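Local atomic coordinates of DNA replication regulator protein HobA (Helicobacter pylori, PDB entry 2UVP), a protein that is required to initiate DNA replication and increases the binding of the initiator DnaA to the oriC region. Residues 14-17 / 18-21; 22-25 / 26-30; 39-42 / 43-47; 125-128 / 129-132; 175-178 / 179-182. All coordinates share one frame; numbering follows the deposited sequence.

Overall arrangement
All five contacts are local, each on one helix. In chain order, contacts 1 and 2 share helix 10-28, contact 3 lies in helix 39-51, contact 4 opens helix 127-133 and contact 5 closes helix 161-180. Contacts 1 and 2 adjoin in sequence, centres about 13 Å apart, yet the centre of contact 1 is about 30 Å from that of the chain, so helix 10-28 projects from the body. Contacts 3 and 5, also about 13 Å apart between centres, touch through Ile43 and Ile47 on Ala175 and Val179. Contact 4, in a beta-alpha-beta unit of the parallel sheet, is about 41 Å from contact 1 between centres. Other chains of the assembly reach all but contact 4.

Contact 1. Residues 14-17 / 18-21; sequences IKEF and IRDQ. Unlike the reference sequence in segment 18-21: Ile18 (reference Val).
Asp20 N donates to Glu16 O at 2.9 Å with an N-H...O angle of 166°, one of four successive i to i+4 bonds that carry this stretch of helix. The others run from Ile18 N to Ile14 O, from Arg19 N to Lys15 O, and from Gln21 N to Phe17 O, the last at 2.8 Å. Arg19 NH1 and Asp20 OD1 form a salt bridge of 2.7 Å. A bend at chi3 (29°) folds the Arg19 chain back over the preceding turn, where Glu16 O lies over one face of the guanidinium, near its rim, and NH2 comes to 3.7 Å from Glu16 CB. The Glu16 chain is extended beyond CG, which leaves OE2 5.3 Å from Arg19 NH2, too far for an ion pair.

One turn further on, Gln21 NE2 sits at the edge of the Phe17 ring, 3.8 Å from CE2, with the amide and ring planes 65° apart. Gln21 OE1 is hydrogen-bonded to a polar side chain of another chain. Apolar packing is looser: Ile14 CG1 and Ile18 CG1 approach to 4.4 Å, and both isoleucines also pack on apolar side chains of another chain. Phe17 meets the ring of Trp13 as well. The arrangement is that of a regular alpha helix, here in the projecting helix 10-28, with one flank set into a subunit interface.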
loop_
_atom_site.group_PDB
_atom_site.type_symbol
_atom_site.label_atom_id
_atom_site.label_comp_id
_atom_site.label_asym_id
_atom_site.label_seq_id
_atom_site.Cartn_x
_atom_site.Cartn_y
_atom_site.Cartn_z
ATOM N N ILE A 14 7.287 -31.381 18.975
ATOM C CA ILE A 14 7.847 -30.035 18.882
ATOM C C ILE A 14 9.270 -29.953 19.446
ATOM O O ILE A 14 10.114 -29.244 18.902
ATOM C CB ILE A 14 6.892 -28.968 19.465
ATOM C CG1 ILE A 14 7.191 -27.608 18.814
ATOM C CG2 ILE A 14 6.955 -28.942 20.973
ATOM C CD1 ILE A 14 6.079 -26.583 19.054
ATOM N N LYS A 15 9.541 -30.728 20.495
ATOM C CA LYS A 15 10.883 -30.774 21.073
ATOM C C LYS A 15 11.901 -31.283 20.040
ATOM O O LYS A 15 12.984 -30.711 19.899
ATOM C CB LYS A 15 10.878 -31.633 22.353
ATOM C CG LYS A 15 12.217 -31.666 23.098
ATOM C CD LYS A 15 12.176 -32.709 24.237
ATOM C CE LYS A 15 13.587 -33.099 24.695
ATOM N NZ LYS A 15 13.544 -34.299 25.611
ATOM N N GLU A 16 11.539 -32.338 19.306
ATOM C CA GLU A 16 12.402 -32.903 18.259
ATOM C C GLU A 16 12.577 -31.912 17.106
ATOM O O GLU A 16 13.683 -31.716 16.573
ATOM C CB GLU A 16 11.798 -34.195 17.689
ATOM C CG GLU A 16 11.501 -35.330 18.689
ATOM C CD GLU A 16 10.619 -36.447 18.066
ATOM O OE1 GLU A 16 9.849 -37.101 18.808
ATOM O OE2 GLU A 16 10.667 -36.656 16.831
ATOM N N PHE A 17 11.465 -31.306 16.710
ATOM C CA PHE A 17 11.482 -30.380 15.599
ATOM C C PHE A 17 12.421 -29.226 15.909
ATOM O O PHE A 17 13.213 -28.831 15.071
ATOM C CB PHE A 17 10.072 -29.843 15.292
ATOM C CG PHE A 17 10.034 -28.945 14.085
ATOM C CD1 PHE A 17 9.751 -29.469 12.829
ATOM C CD2 PHE A 17 10.306 -27.572 14.199
ATOM C CE1 PHE A 17 9.734 -28.645 11.694
ATOM C CE2 PHE A 17 10.300 -26.741 13.050
ATOM C CZ PHE A 17 10.003 -27.278 11.823
ATOM N N ILE A 18 12.311 -28.678 17.111
ATOM C CA ILE A 18 13.146 -27.547 17.532
ATOM C C ILE A 18 14.628 -27.922 17.537
ATOM O O ILE A 18 15.499 -27.178 17.039
ATOM C CB ILE A 18 12.678 -27.029 18.910
ATOM C CG1 ILE A 18 11.348 -26.278 18.715
ATOM C CG2 ILE A 18 13.683 -26.064 19.542
ATOM C CD1 ILE A 18 11.434 -25.266 17.622
ATOM N N ARG A 19 14.917 -29.086 18.106
ATOM C CA ARG A 19 16.309 -29.524 18.157
ATOM C C ARG A 19 16.882 -29.628 16.746
ATOM O O ARG A 19 17.947 -29.083 16.466
ATOM C CB ARG A 19 16.443 -30.828 18.936
ATOM C CG ARG A 19 17.901 -31.337 19.002
ATOM C CD ARG A 19 18.018 -32.674 19.778
ATOM N NE ARG A 19 16.820 -33.514 19.708
ATOM C CZ ARG A 19 16.399 -34.191 18.636
ATOM N NH1 ARG A 19 17.065 -34.134 17.481
ATOM N NH2 ARG A 19 15.288 -34.923 18.721
ATOM N N ASP A 20 16.139 -30.273 15.852
ATOM C CA ASP A 20 16.571 -30.489 14.488
ATOM C C ASP A 20 16.694 -29.145 13.735
ATOM O O ASP A 20 17.609 -28.949 12.945
ATOM C CB ASP A 20 15.597 -31.419 13.751
ATOM C CG ASP A 20 15.666 -32.871 14.230
ATOM O OD1 ASP A 20 16.602 -33.231 14.977
ATOM O OD2 ASP A 20 14.763 -33.660 13.846
ATOM N N GLN A 21 15.763 -28.232 13.996
ATOM C CA GLN A 21 15.756 -26.949 13.297
ATOM C C GLN A 21 17.064 -26.189 13.568
ATOM O O GLN A 21 17.719 -25.677 12.650
ATOM C CB GLN A 21 14.537 -26.135 13.765
ATOM C CG GLN A 21 14.292 -24.853 12.993
ATOM C CD GLN A 21 13.208 -24.032 13.663
ATOM O OE1 GLN A 21 13.197 -23.872 14.890
ATOM N NE2 GLN A 21 12.308 -23.488 12.860
#

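Contact 2. Residues 22-25 / 26-30; sequences GEFI and AQQSG
Phe24 and Gln28 meet through a CH-pi contact: Gln28 CG lies over one face of the ring, 3.9 Å from its centroid and 24° off the normal. Two torsions make this possible. Phe24 CG is anti to the backbone N (chi1 -170°), which swings the ring along the helix toward the following turn, while the Gln28 chain bends at chi2 and brings its methylene above the ring, offset toward the rim.

The edge of the same ring is met by Gln27, whose NE2 is 3.4 Å from Phe24 CE1, with ring and amide planes 75° apart. Phe24 also touches Ser159 and Leu160.

Side-chain hydrogen bonds join neighbours within 26-30. Gln27 NE2 donates to Gln28 OE1 at 2.8 Å, meeting a lone pair of OE1 in the carbonyl plane, though the acceptor is tilted from the amide plane of Gln27. This ties the amide at the ring edge to the side chain whose methylene covers the face. Ser29 OG donates to Ala26 O at 2.7 Å, and Ser29 N bonds to the same oxygen at 3.1 Å, so one carbonyl takes two donors from one residue.

Backbone i to i+4 bonds link Ala26 N to Gly22 O, Gln27 N to Glu23 O at 2.9 Å, and Gln28 N to Phe24 O.

Glu23, a ligand of a calcium ion of unknown physiological relevance, is exposed. The chemistry implies a helix end with two roles: a phenylalanine covered on one face and at one edge by two linked glutamines, with Ile25 and Ser29 packed on apolar side chains of another subunit.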
loop_
_atom_site.group_PDB
_atom_site.type_symbol
_atom_site.label_atom_id
_atom_site.label_comp_id
_atom_site.label_asym_id
_atom_site.label_seq_id
_atom_site.Cartn_x
_atom_site.Cartn_y
_atom_site.Cartn_z
ATOM N N GLY A 22 17.456 -26.147 14.833
ATOM C CA GLY A 22 18.647 -25.401 15.228
ATOM C C GLY A 22 19.898 -26.120 14.734
ATOM O O GLY A 22 20.856 -25.485 14.337
ATOM N N GLU A 23 19.868 -27.455 14.731
ATOM C CA GLU A 23 21.026 -28.234 14.273
ATOM C C GLU A 23 21.301 -28.007 12.792
ATOM O O GLU A 23 22.457 -27.857 12.375
ATOM C CB GLU A 23 20.853 -29.726 14.628
ATOM C CG GLU A 23 21.024 -29.962 16.135
ATOM C CD GLU A 23 20.917 -31.435 16.569
ATOM O OE1 GLU A 23 20.668 -32.307 15.701
ATOM O OE2 GLU A 23 21.072 -31.700 17.790
ATOM N N PHE A 24 20.239 -27.904 11.997
ATOM C CA PHE A 24 20.404 -27.659 10.572
ATOM C C PHE A 24 20.901 -26.229 10.317
ATOM O O PHE A 24 21.793 -26.023 9.490
ATOM C CB PHE A 24 19.120 -27.982 9.800
ATOM C CG PHE A 24 19.295 -27.985 8.306
ATOM C CD1 PHE A 24 20.236 -28.818 7.692
ATOM C CD2 PHE A 24 18.500 -27.161 7.500
ATOM C CE1 PHE A 24 20.397 -28.817 6.287
ATOM C CE2 PHE A 24 18.639 -27.166 6.094
ATOM C CZ PHE A 24 19.592 -27.996 5.491
ATOM N N ILE A 25 20.346 -25.252 11.050
ATOM C CA ILE A 25 20.873 -23.879 10.972
ATOM C C ILE A 25 22.375 -23.865 11.231
ATOM O O ILE A 25 23.145 -23.243 10.479
ATOM C CB ILE A 25 20.117 -22.937 11.935
ATOM C CG1 ILE A 25 18.719 -22.666 11.331
ATOM C CG2 ILE A 25 20.913 -21.616 12.186
ATOM C CD1 ILE A 25 17.690 -22.108 12.346
ATOM N N ALA A 26 22.792 -24.570 12.281
ATOM C CA ALA A 26 24.205 -24.597 12.670
ATOM C C ALA A 26 25.015 -25.244 11.541
ATOM O O ALA A 26 26.078 -24.738 11.123
ATOM C CB ALA A 26 24.355 -25.404 13.942
ATOM N N GLN A 27 24.512 -26.359 11.038
ATOM C CA GLN A 27 25.244 -27.126 10.018
ATOM C C GLN A 27 25.546 -26.267 8.797
ATOM O O GLN A 27 26.649 -26.300 8.248
ATOM C CB GLN A 27 24.430 -28.333 9.593
ATOM C CG GLN A 27 25.164 -29.232 8.616
ATOM C CD GLN A 27 24.287 -30.337 8.107
ATOM O OE1 GLN A 27 24.344 -31.465 8.618
ATOM N NE2 GLN A 27 23.495 -30.047 7.103
ATOM N N GLN A 28 24.548 -25.502 8.370
ATOM C CA GLN A 28 24.627 -24.724 7.137
ATOM C C GLN A 28 25.148 -23.317 7.344
ATOM O O GLN A 28 25.252 -22.541 6.388
ATOM C CB GLN A 28 23.243 -24.683 6.481
ATOM C CG GLN A 28 22.763 -26.085 6.057
ATOM C CD GLN A 28 23.769 -26.777 5.108
ATOM O OE1 GLN A 28 24.043 -27.988 5.235
ATOM N NE2 GLN A 28 24.331 -26.010 4.182
ATOM N N SER A 29 25.498 -23.012 8.590
ATOM C CA SER A 29 25.827 -21.646 8.990
ATOM C C SER A 29 27.105 -21.092 8.345
ATOM O O SER A 29 27.300 -19.877 8.325
ATOM C CB SER A 29 25.954 -21.555 10.518
ATOM O OG SER A 29 27.130 -22.206 10.988
ATOM N N GLY A 30 27.985 -21.973 7.851
ATOM C CA GLY A 30 29.210 -21.513 7.177
ATOM C C GLY A 30 29.098 -21.435 5.663
ATOM O O GLY A 30 30.103 -21.284 4.976
#

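Contact 3. Residues 39-42 / 43-47; sequences YAKL and IAQTI
Lys41 and Gln45 lie side by side and point the same way, one helical turn apart. The amide end of Gln45 rests along the aliphatic part of the lysine, with NE2 3.4 Å from Lys41 CG and 3.5 Å from CD. An extended start, CG anti to the backbone N (chi1 -179°), carries Lys41 alongside Gln45 before a bend at chi3 turns NZ, which forms a salt bridge with Asp150.

Tyr39 and Ile43 are oriented differently: Ile43 CD1 approaches the ring at its edge, 4.3 Å from CD1 of the tyrosine. Thr46 turns back onto the helix backbone, its OG1 donating to Leu42 O at 2.8 Å. Thr46 N bonds to the same oxygen at 3.0 Å, and the two donors arrive from opposite faces of the carbonyl plane. One carbonyl oxygen thus takes both donors of Thr46, and the hydroxyl proton is used within the helix. Bonds of Ile43 N, Ala44 N and Gln45 N to the carbonyls four residues earlier complete the regular pattern.

Within the fold, Leu42, Ile43 and Thr46 touch Phe140 of strand 139-143. Ile43 and Thr46 further pack on Leu171 and Phe172 of helix 161-180, which places helix 39-51 against both the sheet and that helix.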
loop_
_atom_site.group_PDB
_atom_site.type_symbol
_atom_site.label_atom_id
_atom_site.label_comp_id
_atom_site.label_asym_id
_atom_site.label_seq_id
_atom_site.Cartn_x
_atom_site.Cartn_y
_atom_site.Cartn_z
ATOM N N TYR A 39 29.924 -12.083 -4.773
ATOM C CA TYR A 39 29.189 -11.185 -3.882
ATOM C C TYR A 39 30.039 -10.041 -3.325
ATOM O O TYR A 39 29.522 -8.942 -3.131
ATOM C CB TYR A 39 28.491 -11.964 -2.751
ATOM C CG TYR A 39 29.444 -12.612 -1.772
ATOM C CD1 TYR A 39 29.940 -11.890 -0.692
ATOM C CD2 TYR A 39 29.847 -13.943 -1.928
ATOM C CE1 TYR A 39 30.823 -12.451 0.214
ATOM C CE2 TYR A 39 30.727 -14.523 -1.023
ATOM C CZ TYR A 39 31.211 -13.763 0.042
ATOM O OH TYR A 39 32.081 -14.275 0.970
ATOM N N ALA A 40 31.328 -10.288 -3.054
ATOM C CA ALA A 40 32.213 -9.234 -2.550
ATOM C C ALA A 40 32.357 -8.124 -3.592
ATOM O O ALA A 40 32.194 -6.944 -3.279
ATOM C CB ALA A 40 33.606 -9.793 -2.159
ATOM N N LYS A 41 32.642 -8.507 -4.836
ATOM C CA LYS A 41 32.789 -7.518 -5.909
ATOM C C LYS A 41 31.487 -6.745 -6.153
ATOM O O LYS A 41 31.497 -5.514 -6.312
ATOM C CB LYS A 41 33.260 -8.171 -7.213
ATOM C CG LYS A 41 33.442 -7.155 -8.347
ATOM C CD LYS A 41 33.902 -7.782 -9.654
ATOM C CE LYS A 41 32.838 -8.687 -10.264
ATOM N NZ LYS A 41 33.284 -9.219 -11.593
ATOM N N LEU A 42 30.372 -7.465 -6.149
ATOM C CA LEU A 42 29.059 -6.835 -6.380
ATOM C C LEU A 42 28.706 -5.869 -5.260
ATOM O O LEU A 42 28.161 -4.767 -5.500
ATOM C CB LEU A 42 27.986 -7.908 -6.537
ATOM C CG LEU A 42 27.816 -8.598 -7.903
ATOM C CD1 LEU A 42 29.062 -8.598 -8.749
ATOM C CD2 LEU A 42 27.310 -10.007 -7.725
ATOM N N ILE A 43 29.001 -6.279 -4.025
ATOM C CA ILE A 43 28.806 -5.393 -2.886
ATOM C C ILE A 43 29.667 -4.134 -3.013
ATOM O O ILE A 43 29.186 -3.011 -2.799
ATOM C CB ILE A 43 29.036 -6.121 -1.549
ATOM C CG1 ILE A 43 27.917 -7.154 -1.325
ATOM C CG2 ILE A 43 29.157 -5.114 -0.371
ATOM C CD1 ILE A 43 28.117 -8.037 -0.110
ATOM N N ALA A 44 30.940 -4.310 -3.393
ATOM C CA ALA A 44 31.841 -3.152 -3.530
ATOM C C ALA A 44 31.304 -2.180 -4.579
ATOM O O ALA A 44 31.259 -0.969 -4.347
ATOM C CB ALA A 44 33.248 -3.606 -3.895
ATOM N N GLN A 45 30.884 -2.720 -5.714
ATOM C CA GLN A 45 30.404 -1.901 -6.835
ATOM C C GLN A 45 29.140 -1.149 -6.461
ATOM O O GLN A 45 28.963 0.021 -6.810
ATOM C CB GLN A 45 30.142 -2.773 -8.056
ATOM C CG GLN A 45 31.422 -3.390 -8.606
ATOM C CD GLN A 45 31.207 -4.261 -9.825
ATOM O OE1 GLN A 45 30.077 -4.524 -10.233
ATOM N NE2 GLN A 45 32.314 -4.721 -10.421
ATOM N N THR A 46 28.281 -1.810 -5.697
ATOM C CA THR A 46 27.061 -1.166 -5.195
ATOM C C THR A 46 27.372 -0.048 -4.194
ATOM O O THR A 46 26.760 1.024 -4.243
ATOM C CB THR A 46 26.116 -2.220 -4.605
ATOM O OG1 THR A 46 25.873 -3.228 -5.586
ATOM C CG2 THR A 46 24.758 -1.590 -4.194
ATOM N N ILE A 47 28.323 -0.285 -3.289
ATOM C CA ILE A 47 28.783 0.745 -2.360
ATOM C C ILE A 47 29.355 1.956 -3.117
ATOM O O ILE A 47 29.010 3.095 -2.802
ATOM C CB ILE A 47 29.816 0.209 -1.368
ATOM C CG1 ILE A 47 29.126 -0.771 -0.405
ATOM C CG2 ILE A 47 30.436 1.371 -0.585
ATOM C CD1 ILE A 47 30.101 -1.611 0.426
#

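Contact 4. Residues 125-128 / 129-132; sequences ENEG and LKTI
Asn126 OD1 accepts a hydrogen bond from Leu129 N at 3.2 Å, making Asn126 the N-cap of helix 127-133. The N-H...O angle is 154°, but the donor stands 53° above the plane of the amide carbonyl, away from a lone pair. With chi1 at 80°, CG is placed between the backbone N and carbonyl carbon, and the amide turns back over the first helical turn. Its other end is fixed too, because ND2 donates to Pro98 O.

Further hydrogen bonds begin the helix. Lys130 N reaches Asn126 O at 3.2 Å, while Glu127 O receives both Thr131 N and Thr131 OG1, each at 2.9 Å and from opposite faces of the carbonyl plane. Ile132 N bonds to Gly128 O.

The charged pair is not in contact: Glu127 and Lys130 run side by side, yet OE2 to NZ is 4.3 Å, beyond a salt bridge; the carboxylate instead meets CE of the lysine, at 3.6 Å from OE2.

This is the start of the helix of a beta-alpha-beta unit between strands 116-121 and 139-143. Leu129 packs on His120 and Ile132 on Phe118 of strand 116-121, while Thr131 and Ile132 touch Ala102 and Ser105 of helix 102-112.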
loop_
_atom_site.group_PDB
_atom_site.type_symbol
_atom_site.label_atom_id
_atom_site.label_comp_id
_atom_site.label_asym_id
_atom_site.label_seq_id
_atom_site.Cartn_x
_atom_site.Cartn_y
_atom_site.Cartn_z
ATOM N N GLU A 125 9.717 -12.181 -13.041
ATOM C CA GLU A 125 8.388 -12.730 -13.306
ATOM C C GLU A 125 7.711 -12.228 -14.587
ATOM O O GLU A 125 6.641 -12.715 -14.951
ATOM C CB GLU A 125 7.492 -12.642 -12.054
ATOM C CG GLU A 125 8.004 -13.609 -10.934
ATOM C CD GLU A 125 7.279 -13.492 -9.606
ATOM O OE1 GLU A 125 7.219 -12.375 -9.051
ATOM O OE2 GLU A 125 6.800 -14.531 -9.093
ATOM N N ASN A 126 8.337 -11.281 -15.278
ATOM C CA ASN A 126 7.872 -10.940 -16.624
ATOM C C ASN A 126 8.979 -10.453 -17.548
ATOM O O ASN A 126 10.067 -10.055 -17.103
ATOM C CB ASN A 126 6.669 -9.975 -16.590
ATOM C CG ASN A 126 7.071 -8.526 -16.355
ATOM O OD1 ASN A 126 8.062 -8.241 -15.688
ATOM N ND2 ASN A 126 6.290 -7.602 -16.908
ATOM N N GLU A 127 8.695 -10.489 -18.851
ATOM C CA GLU A 127 9.711 -10.183 -19.851
ATOM C C GLU A 127 10.152 -8.721 -19.841
ATOM O O GLU A 127 11.298 -8.408 -20.164
ATOM C CB GLU A 127 9.225 -10.613 -21.242
ATOM C CG GLU A 127 9.270 -12.129 -21.452
ATOM C CD GLU A 127 10.696 -12.630 -21.656
ATOM O OE1 GLU A 127 11.535 -11.859 -22.170
ATOM O OE2 GLU A 127 10.979 -13.793 -21.300
ATOM N N GLY A 128 9.243 -7.825 -19.469
ATOM C CA GLY A 128 9.572 -6.408 -19.382
ATOM C C GLY A 128 10.643 -6.125 -18.338
ATOM O O GLY A 128 11.564 -5.346 -18.575
ATOM N N LEU A 129 10.523 -6.774 -17.178
ATOM C CA LEU A 129 11.556 -6.664 -16.151
ATOM C C LEU A 129 12.863 -7.272 -16.657
ATOM O O LEU A 129 13.926 -6.689 -16.490
ATOM C CB LEU A 129 11.108 -7.342 -14.845
ATOM C CG LEU A 129 12.080 -7.192 -13.655
ATOM C CD1 LEU A 129 12.326 -5.711 -13.290
ATOM C CD2 LEU A 129 11.562 -7.986 -12.467
ATOM N N LYS A 130 12.778 -8.445 -17.290
ATOM C CA LYS A 130 13.973 -9.086 -17.828
ATOM C C LYS A 130 14.708 -8.135 -18.763
ATOM O O LYS A 130 15.907 -7.946 -18.634
ATOM C CB LYS A 130 13.623 -10.400 -18.534
ATOM C CG LYS A 130 14.841 -11.195 -18.966
ATOM C CD LYS A 130 14.721 -12.664 -18.558
ATOM C CE LYS A 130 14.140 -13.520 -19.666
ATOM N NZ LYS A 130 14.731 -14.901 -19.629
ATOM N N THR A 131 13.965 -7.503 -19.667
ATOM C CA THR A 131 14.543 -6.554 -20.615
ATOM C C THR A 131 15.238 -5.387 -19.911
ATOM O O THR A 131 16.299 -4.944 -20.331
ATOM C CB THR A 131 13.454 -6.051 -21.601
ATOM O OG1 THR A 131 12.897 -7.175 -22.301
ATOM C CG2 THR A 131 14.030 -5.082 -22.611
ATOM N N ILE A 132 14.644 -4.898 -18.827
ATOM C CA ILE A 132 15.207 -3.776 -18.090
ATOM C C ILE A 132 16.520 -4.194 -17.414
ATOM O O ILE A 132 17.534 -3.482 -17.476
ATOM C CB ILE A 132 14.159 -3.217 -17.085
ATOM C CG1 ILE A 132 13.329 -2.138 -17.781
ATOM C CG2 ILE A 132 14.818 -2.661 -15.835
ATOM C CD1 ILE A 132 12.091 -1.735 -17.035
#

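Contact 5. Residues 175-178 / 179-182; sequences ALFS and VLYN
Phe177 directs its ring edge at the face of Tyr181 in an offset edge-to-face pair, the centroids 5.4 Å apart and the planes at 68°. The touching atom is Phe177 CD2, 3.5 Å from Tyr181 CZ. In both residues CG is anti to the carbonyl carbon (chi1 -80° in Phe177), which sends the rings the same way from successive turns. Over one face of the phenylalanine, toward its rim, lies Leu180 CD1, 4.3 Å from CE2 of that ring. The same methyl meets Leu176 CD1 at 3.8 Å, the two leucines lying side by side.

Backbone bonds set these groups one turn apart: Tyr181 N donates to Phe177 O at 2.7 Å and Leu180 N to Leu176 O at 2.9 Å. Ser178 OG bonds to Asn174 O. Beyond Leu180 the helix stops in a Schellman motif with Asn182 (phi 36°) as C-prime residue; the motif pairs Lys183 N with Ser178 O and Asn182 N with Val179 O. Asn182 is also a calcium ligand in this protein.

Phe177 and Tyr181 both touch Arg83. Ala175 packs on Ile43 and Ile47, and Val179 on Ile47 and Leu51, joining the end of helix 161-180 to helix 39-51, while Ser178 makes backbone hydrogen bonds with Val184 of strand 184-185.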
loop_
_atom_site.group_PDB
_atom_site.type_symbol
_atom_site.label_atom_id
_atom_site.label_comp_id
_atom_site.label_asym_id
_atom_site.label_seq_id
_atom_site.Cartn_x
_atom_site.Cartn_y
_atom_site.Cartn_z
ATOM N N ALA A 175 28.999 -3.629 5.314
ATOM C CA ALA A 175 30.014 -3.257 4.338
ATOM C C ALA A 175 29.849 -1.801 3.968
ATOM O O ALA A 175 30.806 -1.039 4.030
ATOM C CB ALA A 175 29.939 -4.128 3.125
ATOM N N LEU A 176 28.625 -1.407 3.629
ATOM C CA LEU A 176 28.345 -0.001 3.297
ATOM C C LEU A 176 28.772 0.997 4.378
ATOM O O LEU A 176 29.460 1.978 4.070
ATOM C CB LEU A 176 26.852 0.174 3.002
ATOM C CG LEU A 176 26.341 1.595 2.790
ATOM C CD1 LEU A 176 27.046 2.274 1.627
ATOM C CD2 LEU A 176 24.818 1.559 2.562
ATOM N N PHE A 177 28.353 0.771 5.623
ATOM C CA PHE A 177 28.642 1.717 6.689
ATOM C C PHE A 177 30.083 1.630 7.144
ATOM O O PHE A 177 30.677 2.635 7.563
ATOM C CB PHE A 177 27.645 1.579 7.838
ATOM C CG PHE A 177 26.356 2.257 7.549
ATOM C CD1 PHE A 177 25.380 1.617 6.802
ATOM C CD2 PHE A 177 26.148 3.568 7.959
ATOM C CE1 PHE A 177 24.194 2.248 6.492
ATOM C CE2 PHE A 177 24.966 4.225 7.645
ATOM C CZ PHE A 177 23.986 3.571 6.913
ATOM N N SER A 178 30.661 0.442 7.024
ATOM C CA SER A 178 32.095 0.299 7.229
ATOM C C SER A 178 32.872 1.239 6.316
ATOM O O SER A 178 33.829 1.873 6.769
ATOM C CB SER A 178 32.553 -1.148 7.068
ATOM O OG SER A 178 32.150 -1.890 8.203
ATOM N N VAL A 179 32.485 1.354 5.050
ATOM C CA VAL A 179 33.194 2.320 4.207
ATOM C C VAL A 179 32.769 3.770 4.462
ATOM O O VAL A 179 33.619 4.660 4.505
ATOM C CB VAL A 179 33.380 1.921 2.684
ATOM C CG1 VAL A 179 32.969 0.481 2.374
ATOM C CG2 VAL A 179 32.797 2.925 1.726
ATOM N N LEU A 180 31.480 3.993 4.714
ATOM C CA LEU A 180 31.008 5.344 5.034
ATOM C C LEU A 180 31.648 5.919 6.297
ATOM O O LEU A 180 31.972 7.114 6.354
ATOM C CB LEU A 180 29.481 5.377 5.159
ATOM C CG LEU A 180 28.726 5.361 3.833
ATOM C CD1 LEU A 180 27.223 5.197 4.083
ATOM C CD2 LEU A 180 29.007 6.632 3.036
ATOM N N TYR A 181 31.827 5.084 7.309
ATOM C CA TYR A 181 32.396 5.540 8.567
ATOM C C TYR A 181 33.909 5.309 8.591
ATOM O O TYR A 181 34.496 5.103 9.649
ATOM C CB TYR A 181 31.686 4.883 9.760
ATOM C CG TYR A 181 30.213 5.264 9.904
ATOM C CD1 TYR A 181 29.687 6.377 9.248
ATOM C CD2 TYR A 181 29.356 4.519 10.713
ATOM C CE1 TYR A 181 28.335 6.735 9.376
ATOM C CE2 TYR A 181 27.997 4.870 10.858
ATOM C CZ TYR A 181 27.501 5.978 10.185
ATOM O OH TYR A 181 26.167 6.336 10.324
ATOM N N ASN A 182 34.510 5.346 7.401
ATOM C CA ASN A 182 35.949 5.119 7.171
ATOM C C ASN A 182 36.654 4.065 8.054
ATOM O O ASN A 182 37.717 4.318 8.628
ATOM C CB ASN A 182 36.728 6.450 7.114
ATOM C CG ASN A 182 36.343 7.416 8.220
ATOM O OD1 ASN A 182 36.282 7.050 9.397
ATOM N ND2 ASN A 182 36.109 8.666 7.852
#